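Local coordinates for uncharacterized protein PA0076 (PDB 2QNU) that is of uncharacterised activity but, as a TagF-family protein, is probably associated with the type VI secretion system of Pseudomonas aeruginosa, at residues Thr54-Leu66 with Cys177-Ile191. Numbering follows the deposited sequence.
Sequences TSPLWRFAIAPGL and CDGASHWWGRGSARI. With ACT (acetate ion), chain F.
Arg59 lays its aliphatic stem across the indole of Trp184 in a CH-pi contact, with CB 3.9 Å from the centroid of the six-membered ring and above that face. Arginine suits the place because its methylenes are apolar while its end is charged: the chain runs on extended past Trp184 NE1, and the guanidinium, nearly perpendicular to the indole (84°), reaches Glu116, with which NE forms a salt bridge. Arg59 NH2 lies over the face of the Arg186 guanidinium, 3.4 Å from Arg186 NH1, which is also salt-bridged to Glu116. In Trp184 a chi1 of 71° sets CG between the backbone N and carbonyl carbon and brings the indole under Arg59 CB; its flat face takes the methylenes while NE1 donates to a water that Arg59 NH1 weakly shares. Strands 58-62 and 180-185 pair antiparallel inside a seven-stranded sheet; Arg59 N gives to Trp184 O at 2.9 Å, and Trp184 N returns a bond to Arg59 O. On the other face, Phe60 CB makes a CH-pi contact over the Trp183 ring, 3.5 Å from Trp183 CE3, and Ile62 CD1 touches Trp183 CH2. Trp58, wide enough to reach Ile191 CG2, 4.1 Å from Trp58 CH2, hydrogen-bonds Phe210 O through NE1.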
ATOM      1  N   THR B  54      13.771  23.538 -15.933  1.00 37.75           N
ATOM      2  CA  THR B  54      12.521  23.947 -15.332  1.00 38.95           C
ATOM      3  C   THR B  54      11.734  22.825 -14.686  1.00 38.26           C
ATOM      4  O   THR B  54      10.531  22.999 -14.438  1.00 38.18           O
ATOM      5  CB  THR B  54      11.617  24.552 -16.384  1.00 39.66           C
ATOM      6  OG1 THR B  54      11.414  23.568 -17.410  1.00 42.31           O
ATOM      7  CG2 THR B  54      12.257  25.826 -16.976  1.00 42.38           C
ATOM      8  N   SER B  55      12.366  21.652 -14.516  1.00 38.28           N
ATOM      9  CA  SER B  55      11.723  20.485 -13.998  1.00 36.36           C
ATOM     10  C   SER B  55      11.594  20.617 -12.463  1.00 36.91           C
ATOM     11  O   SER B  55      12.332  21.390 -11.829  1.00 35.29           O
ATOM     12  CB  SER B  55      12.524  19.231 -14.353  1.00 37.45           C
ATOM     13  OG  SER B  55      13.839  19.320 -13.850  1.00 36.85           O
ATOM     14  N   PRO B  56      10.651  19.867 -11.863  1.00 37.01           N
ATOM     15  CA  PRO B  56      10.427  19.910 -10.417  1.00 36.08           C
ATOM     16  C   PRO B  56      11.539  19.438  -9.523  1.00 35.50           C
ATOM     17  O   PRO B  56      12.509  18.740  -9.908  1.00 33.50           O
ATOM     18  CB  PRO B  56       9.252  18.960 -10.205  1.00 36.21           C
ATOM     19  CG  PRO B  56       8.570  18.953 -11.526  1.00 37.12           C
ATOM     20  CD  PRO B  56       9.699  18.962 -12.514  1.00 36.32           C
ATOM     21  N   LEU B  57      11.378  19.853  -8.272  1.00 36.42           N
ATOM     22  CA  LEU B  57      12.109  19.236  -7.198  1.00 35.44           C
ATOM     23  C   LEU B  57      11.233  18.045  -6.798  1.00 35.53           C
ATOM     24  O   LEU B  57       9.982  18.213  -6.647  1.00 35.43           O
ATOM     25  CB  LEU B  57      12.283  20.215  -6.033  1.00 36.15           C
ATOM     26  CG  LEU B  57      13.451  21.210  -6.224  1.00 37.57           C
ATOM     27  CD1 LEU B  57      13.136  22.268  -7.308  1.00 38.64           C
ATOM     28  CD2 LEU B  57      13.775  21.847  -4.913  1.00 37.36           C
ATOM     29  N   TRP B  58      11.871  16.851  -6.740  1.00 35.28           N
ATOM     30  CA  TRP B  58      11.204  15.636  -6.362  1.00 34.42           C
ATOM     31  C   TRP B  58      11.641  15.177  -4.976  1.00 32.91           C
ATOM     32  O   TRP B  58      12.776  14.930  -4.694  1.00 34.29           O
ATOM     33  CB  TRP B  58      11.453  14.567  -7.402  1.00 33.74           C
ATOM     34  CG  TRP B  58      10.851  14.906  -8.702  1.00 31.59           C
ATOM     35  CD1 TRP B  58      11.500  15.351  -9.800  1.00 32.55           C
ATOM     36  CD2 TRP B  58       9.489  14.784  -9.059  1.00 34.14           C
ATOM     37  NE1 TRP B  58      10.610  15.556 -10.837  1.00 33.62           N
ATOM     38  CE2 TRP B  58       9.370  15.186 -10.415  1.00 35.39           C
ATOM     39  CE3 TRP B  58       8.358  14.302  -8.398  1.00 34.98           C
ATOM     40  CZ2 TRP B  58       8.163  15.183 -11.088  1.00 36.66           C
ATOM     41  CZ3 TRP B  58       7.157  14.344  -9.046  1.00 35.93           C
ATOM     42  CH2 TRP B  58       7.065  14.790 -10.380  1.00 36.60           C
ATOM     43  N   ARG B  59      10.671  15.094  -4.117  1.00 33.68           N
ATOM     44  CA  ARG B  59      10.807  14.445  -2.820  1.00 34.48           C
ATOM     45  C   ARG B  59      10.687  12.922  -3.092  1.00 34.71           C
ATOM     46  O   ARG B  59       9.981  12.535  -3.982  1.00 34.22           O
ATOM     47  CB  ARG B  59       9.646  14.862  -1.961  1.00 33.06           C
ATOM     48  CG  ARG B  59       9.519  16.348  -1.798  1.00 31.91           C
ATOM     49  CD  ARG B  59       8.202  16.769  -1.236  1.00 35.80           C
ATOM     50  NE  ARG B  59       8.081  18.240  -1.237  1.00 38.69           N
ATOM     51  CZ  ARG B  59       7.041  18.910  -0.740  1.00 40.27           C
ATOM     52  NH1 ARG B  59       6.068  18.270  -0.114  1.00 44.22           N
ATOM     53  NH2 ARG B  59       7.004  20.224  -0.797  1.00 42.59           N
ATOM     54  N   PHE B  60      11.427  12.111  -2.356  1.00 34.46           N
ATOM     55  CA  PHE B  60      11.381  10.704  -2.547  1.00 34.96           C
ATOM     56  C   PHE B  60      11.539   9.887  -1.261  1.00 34.50           C
ATOM     57  O   PHE B  60      12.138  10.318  -0.292  1.00 33.04           O
ATOM     58  CB  PHE B  60      12.454  10.282  -3.554  1.00 35.61           C
ATOM     59  CG  PHE B  60      13.865  10.581  -3.109  1.00 37.15           C
ATOM     60  CD1 PHE B  60      14.566   9.700  -2.285  1.00 35.31           C
ATOM     61  CD2 PHE B  60      14.513  11.724  -3.554  1.00 37.11           C
ATOM     62  CE1 PHE B  60      15.864   9.978  -1.901  1.00 36.03           C
ATOM     63  CE2 PHE B  60      15.788  12.025  -3.168  1.00 35.23           C
ATOM     64  CZ  PHE B  60      16.480  11.185  -2.352  1.00 37.31           C
ATOM     65  N   ALA B  61      11.008   8.669  -1.338  1.00 34.86           N
ATOM     66  CA  ALA B  61      11.289   7.611  -0.391  1.00 35.09           C
ATOM     67  C   ALA B  61      11.516   6.299  -1.136  1.00 34.72           C
ATOM     68  O   ALA B  61      10.682   5.848  -1.943  1.00 35.91           O
ATOM     69  CB  ALA B  61      10.169   7.485   0.534  1.00 36.11           C
ATOM     70  N   ILE B  62      12.684   5.748  -0.898  1.00 35.36           N
ATOM     71  CA  ILE B  62      13.198   4.568  -1.568  1.00 36.82           C
ATOM     72  C   ILE B  62      13.396   3.410  -0.583  1.00 36.93           C
ATOM     73  O   ILE B  62      14.045   3.541   0.439  1.00 36.58           O
ATOM     74  CB  ILE B  62      14.472   4.912  -2.247  1.00 36.22           C
ATOM     75  CG1 ILE B  62      14.128   6.022  -3.315  1.00 38.73           C
ATOM     76  CG2 ILE B  62      15.146   3.657  -2.844  1.00 35.95           C
ATOM     77  CD1 ILE B  62      15.320   6.632  -3.945  1.00 39.87           C
ATOM     78  N   ALA B  63      12.831   2.267  -0.938  1.00 38.06           N
ATOM     79  CA  ALA B  63      12.963   1.031  -0.104  1.00 38.34           C
ATOM     80  C   ALA B  63      14.405   0.571   0.095  1.00 38.23           C
ATOM     81  O   ALA B  63      15.292   0.835  -0.743  1.00 37.94           O
ATOM     82  CB  ALA B  63      12.146  -0.107  -0.719  1.00 38.25           C
ATOM     83  N   PRO B  64      14.649  -0.159   1.195  1.00 39.78           N
ATOM     84  CA  PRO B  64      15.954  -0.772   1.417  1.00 39.78           C
ATOM     85  C   PRO B  64      16.322  -1.732   0.319  1.00 38.89           C
ATOM     86  O   PRO B  64      15.458  -2.398  -0.219  1.00 38.24           O
ATOM     87  CB  PRO B  64      15.777  -1.563   2.730  1.00 40.91           C
ATOM     88  CG  PRO B  64      14.624  -0.883   3.431  1.00 42.31           C
ATOM     89  CD  PRO B  64      13.701  -0.475   2.277  1.00 40.84           C
ATOM     90  N   GLY B  65      17.591  -1.757  -0.034  1.00 39.31           N
ATOM     91  CA  GLY B  65      18.121  -2.702  -1.018  1.00 40.40           C
ATOM     92  C   GLY B  65      17.982  -2.304  -2.478  1.00 41.29           C
ATOM     93  O   GLY B  65      18.419  -3.029  -3.374  1.00 42.70           O
ATOM     94  N   LEU B  66      17.352  -1.179  -2.747  1.00 41.71           N
ATOM     95  CA  LEU B  66      17.293  -0.687  -4.139  1.00 41.73           C
ATOM     96  C   LEU B  66      18.537   0.129  -4.478  1.00 42.74           C
ATOM     97  O   LEU B  66      18.906   0.286  -5.639  1.00 43.16           O
ATOM     98  CB  LEU B  66      16.053   0.136  -4.359  1.00 41.09           C
ATOM     99  CG  LEU B  66      14.693  -0.520  -4.235  1.00 40.72           C
ATOM    100  CD1 LEU B  66      13.681   0.543  -4.574  1.00 37.19           C
ATOM    101  CD2 LEU B  66      14.553  -1.726  -5.142  1.00 44.28           C
ATOM    102  N   CYS B 177       5.174   0.570   0.161  1.00 32.22           N
ATOM    103  CA  CYS B 177       6.543   1.040  -0.030  1.00 34.64           C
ATOM    104  C   CYS B 177       7.633   0.003  -0.273  1.00 36.22           C
ATOM    105  O   CYS B 177       8.706   0.330  -0.806  1.00 37.81           O
ATOM    106  CB  CYS B 177       6.983   1.910   1.176  1.00 34.35           C
ATOM    107  SG  CYS B 177       5.964   3.401   1.270  1.00 38.29           S
ATOM    108  N   ASP B 178       7.381  -1.240   0.086  1.00 37.87           N
ATOM    109  CA  ASP B 178       8.382  -2.266  -0.003  1.00 37.99           C
ATOM    110  C   ASP B 178       8.740  -2.550  -1.434  1.00 38.38           C
ATOM    111  O   ASP B 178       7.855  -2.636  -2.318  1.00 38.22           O
ATOM    112  CB  ASP B 178       7.882  -3.517   0.678  1.00 39.93           C
ATOM    113  CG  ASP B 178       7.683  -3.312   2.190  1.00 43.88           C
ATOM    114  OD1 ASP B 178       8.325  -2.418   2.795  1.00 50.01           O
ATOM    115  OD2 ASP B 178       6.878  -4.029   2.775  1.00 49.89           O
ATOM    116  N   GLY B 179      10.036  -2.716  -1.672  1.00 37.65           N
ATOM    117  CA  GLY B 179      10.489  -2.951  -3.040  1.00 38.74           C
ATOM    118  C   GLY B 179      10.273  -1.765  -4.012  1.00 37.48           C
ATOM    119  O   GLY B 179      10.340  -1.941  -5.210  1.00 36.78           O
ATOM    120  N   ALA B 180       9.994  -0.586  -3.511  1.00 36.73           N
ATOM    121  CA  ALA B 180       9.486   0.507  -4.382  1.00 37.29           C
ATOM    122  C   ALA B 180      10.195   1.817  -4.163  1.00 37.16           C
ATOM    123  O   ALA B 180      10.823   2.025  -3.104  1.00 34.59           O
ATOM    124  CB  ALA B 180       7.977   0.731  -4.157  1.00 38.16           C
ATOM    125  N   SER B 181      10.047   2.726  -5.153  1.00 36.40           N
ATOM    126  CA  SER B 181      10.432   4.115  -4.949  1.00 35.00           C
ATOM    127  C   SER B 181       9.198   5.001  -5.214  1.00 35.48           C
ATOM    128  O   SER B 181       8.430   4.754  -6.196  1.00 36.38           O
ATOM    129  CB  SER B 181      11.622   4.440  -5.837  1.00 35.06           C
ATOM    130  OG  SER B 181      11.283   4.309  -7.197  1.00 31.77           O
ATOM    131  N   HIS B 182       8.963   5.943  -4.297  1.00 33.14           N
ATOM    132  CA  HIS B 182       7.906   6.930  -4.393  1.00 33.64           C
ATOM    133  C   HIS B 182       8.570   8.316  -4.587  1.00 32.27           C
ATOM    134  O   HIS B 182       9.614   8.620  -3.997  1.00 33.28           O
ATOM    135  CB  HIS B 182       7.029   6.957  -3.141  1.00 33.65           C
ATOM    136  CG  HIS B 182       6.055   5.808  -3.051  1.00 31.19           C
ATOM    137  ND1 HIS B 182       6.379   4.588  -2.509  1.00 35.64           N
ATOM    138  CD2 HIS B 182       4.784   5.698  -3.503  1.00 33.63           C
ATOM    139  CE1 HIS B 182       5.340   3.775  -2.620  1.00 34.82           C
ATOM    140  NE2 HIS B 182       4.345   4.432  -3.203  1.00 36.10           N
ATOM    141  N   TRP B 183       7.929   9.124  -5.400  1.00 32.11           N
ATOM    142  CA  TRP B 183       8.459  10.419  -5.847  1.00 33.85           C
ATOM    143  C   TRP B 183       7.267  11.333  -5.891  1.00 34.16           C
ATOM    144  O   TRP B 183       6.220  10.940  -6.459  1.00 34.84           O
ATOM    145  CB  TRP B 183       9.015  10.264  -7.238  1.00 33.82           C
ATOM    146  CG  TRP B 183       9.978   9.177  -7.364  1.00 35.24           C
ATOM    147  CD1 TRP B 183       9.685   7.829  -7.641  1.00 33.99           C
ATOM    148  CD2 TRP B 183      11.389   9.267  -7.276  1.00 34.65           C
ATOM    149  NE1 TRP B 183      10.852   7.111  -7.705  1.00 33.74           N
ATOM    150  CE2 TRP B 183      11.909   7.953  -7.476  1.00 35.02           C
ATOM    151  CE3 TRP B 183      12.292  10.333  -7.041  1.00 35.82           C
ATOM    152  CZ2 TRP B 183      13.264   7.681  -7.432  1.00 36.65           C
ATOM    153  CZ3 TRP B 183      13.632  10.062  -6.988  1.00 33.34           C
ATOM    154  CH2 TRP B 183      14.124   8.756  -7.219  1.00 36.53           C
ATOM    155  N   TRP B 184       7.345  12.474  -5.192  1.00 35.04           N
ATOM    156  CA  TRP B 184       6.202  13.383  -5.144  1.00 33.96           C
ATOM    157  C   TRP B 184       6.676  14.823  -4.964  1.00 35.45           C
ATOM    158  O   TRP B 184       7.840  15.062  -4.680  1.00 36.24           O
ATOM    159  CB  TRP B 184       5.214  13.012  -4.064  1.00 34.00           C
ATOM    160  CG  TRP B 184       5.679  13.259  -2.651  1.00 31.73           C
ATOM    161  CD1 TRP B 184       5.317  14.275  -1.871  1.00 33.50           C
ATOM    162  CD2 TRP B 184       6.562  12.434  -1.871  1.00 30.44           C
ATOM    163  NE1 TRP B 184       5.939  14.181  -0.623  1.00 32.50           N
ATOM    164  CE2 TRP B 184       6.719  13.052  -0.626  1.00 31.69           C
ATOM    165  CE3 TRP B 184       7.255  11.238  -2.117  1.00 35.47           C
ATOM    166  CZ2 TRP B 184       7.506  12.527   0.345  1.00 33.76           C
ATOM    167  CZ3 TRP B 184       8.041  10.722  -1.133  1.00 33.79           C
ATOM    168  CH2 TRP B 184       8.175  11.363   0.077  1.00 34.57           C
ATOM    169  N   GLY B 185       5.754  15.767  -5.116  1.00 36.29           N
ATOM    170  CA  GLY B 185       6.060  17.144  -4.831  1.00 37.07           C
ATOM    171  C   GLY B 185       5.117  18.128  -5.469  1.00 37.48           C
ATOM    172  O   GLY B 185       4.022  17.754  -5.889  1.00 36.10           O
ATOM    173  N   ARG B 186       5.551  19.400  -5.494  1.00 36.99           N
ATOM    174  CA  ARG B 186       4.685  20.531  -5.943  1.00 38.32           C
ATOM    175  C   ARG B 186       4.560  20.610  -7.458  1.00 37.45           C
ATOM    176  O   ARG B 186       3.641  21.231  -7.977  1.00 37.67           O
ATOM    177  CB  ARG B 186       5.207  21.873  -5.445  1.00 38.26           C
ATOM    178  CG  ARG B 186       5.353  21.970  -3.974  1.00 40.13           C
ATOM    179  CD  ARG B 186       5.851  23.389  -3.486  1.00 42.78           C
ATOM    180  NE  ARG B 186       5.283  23.623  -2.169  1.00 47.13           N
ATOM    181  CZ  ARG B 186       5.966  23.669  -1.042  1.00 49.71           C
ATOM    182  NH1 ARG B 186       7.297  23.610  -0.998  1.00 55.86           N
ATOM    183  NH2 ARG B 186       5.308  23.852   0.051  1.00 50.86           N
ATOM    184  N   GLY B 187       5.431  19.930  -8.179  1.00 38.16           N
ATOM    185  CA  GLY B 187       5.360  20.011  -9.642  1.00 38.66           C
ATOM    186  C   GLY B 187       6.013  21.259 -10.212  1.00 37.85           C
ATOM    187  O   GLY B 187       6.886  21.846  -9.589  1.00 37.63           O
ATOM    188  N   SER B 188       5.601  21.630 -11.415  1.00 38.20           N
ATOM    189  CA  SER B 188       6.133  22.774 -12.146  1.00 39.05           C
ATOM    190  C   SER B 188       5.003  23.264 -13.057  1.00 40.36           C
ATOM    191  O   SER B 188       3.936  22.619 -13.148  1.00 39.84           O
ATOM    192  CB  SER B 188       7.316  22.351 -13.023  1.00 39.78           C
ATOM    193  OG  SER B 188       6.852  21.438 -14.042  1.00 37.21           O
ATOM    194  N   ALA B 189       5.207  24.388 -13.733  1.00 39.88           N
ATOM    195  CA  ALA B 189       4.298  24.755 -14.793  1.00 40.35           C
ATOM    196  C   ALA B 189       3.927  23.556 -15.727  1.00 39.78           C
ATOM    197  O   ALA B 189       2.813  23.483 -16.215  1.00 38.59           O
ATOM    198  CB  ALA B 189       4.922  25.862 -15.626  1.00 40.75           C
ATOM    199  N   ARG B 190       4.830  22.612 -15.937  1.00 40.61           N
ATOM    200  CA  ARG B 190       4.573  21.528 -16.899  1.00 42.03           C
ATOM    201  C   ARG B 190       4.076  20.177 -16.324  1.00 41.66           C
ATOM    202  O   ARG B 190       3.459  19.390 -17.032  1.00 41.97           O
ATOM    203  CB  ARG B 190       5.844  21.269 -17.713  1.00 43.92           C
ATOM    204  CG  ARG B 190       6.373  22.506 -18.357  1.00 48.47           C
ATOM    205  CD  ARG B 190       6.765  22.248 -19.832  1.00 59.06           C
ATOM    206  NE  ARG B 190       8.216  22.089 -20.047  1.00 62.85           N
ATOM    207  CZ  ARG B 190       8.822  21.059 -20.656  1.00 65.03           C
ATOM    208  NH1 ARG B 190       8.141  19.998 -21.125  1.00 66.06           N
ATOM    209  NH2 ARG B 190      10.143  21.099 -20.789  1.00 64.37           N
ATOM    210  N   ILE B 191       4.344  19.921 -15.066  1.00 40.41           N
ATOM    211  CA  ILE B 191       3.986  18.667 -14.418  1.00 40.43           C
ATOM    212  C   ILE B 191       3.129  19.000 -13.207  1.00 39.28           C
ATOM    213  O   ILE B 191       3.571  19.760 -12.311  1.00 36.76           O
ATOM    214  CB  ILE B 191       5.277  17.975 -13.995  1.00 39.42           C
ATOM    215  CG1 ILE B 191       6.231  17.855 -15.194  1.00 42.59           C
ATOM    216  CG2 ILE B 191       5.001  16.666 -13.406  1.00 41.91           C
ATOM    217  CD1 ILE B 191       7.479  17.028 -14.895  1.00 41.74           C
TER
HETATM  218  C   ACT F 227       1.394   4.530  -4.485  1.00 36.38           C
HETATM  219  O   ACT F 227       2.098   5.459  -5.013  1.00 36.30           O
HETATM  220  OXT ACT F 227       1.939   3.689  -3.673  1.00 37.04           O
HETATM  221  CH3 ACT F 227      -0.009   4.432  -4.850  1.00 34.36           C
HETATM  222  O   HOH W   1       8.463  20.003  -5.027  1.00 31.55           O
HETATM  223  O   HOH W   2       7.490  17.662  -7.695  1.00 33.67           O
HETATM  224  O   HOH W   3       8.930  21.543  -7.614  1.00 36.38           O
HETATM  225  O   HOH W   4       6.013  15.890   1.716  1.00 30.51           O
HETATM  226  O   HOH W   5       8.855   3.815  -1.377  1.00 37.87           O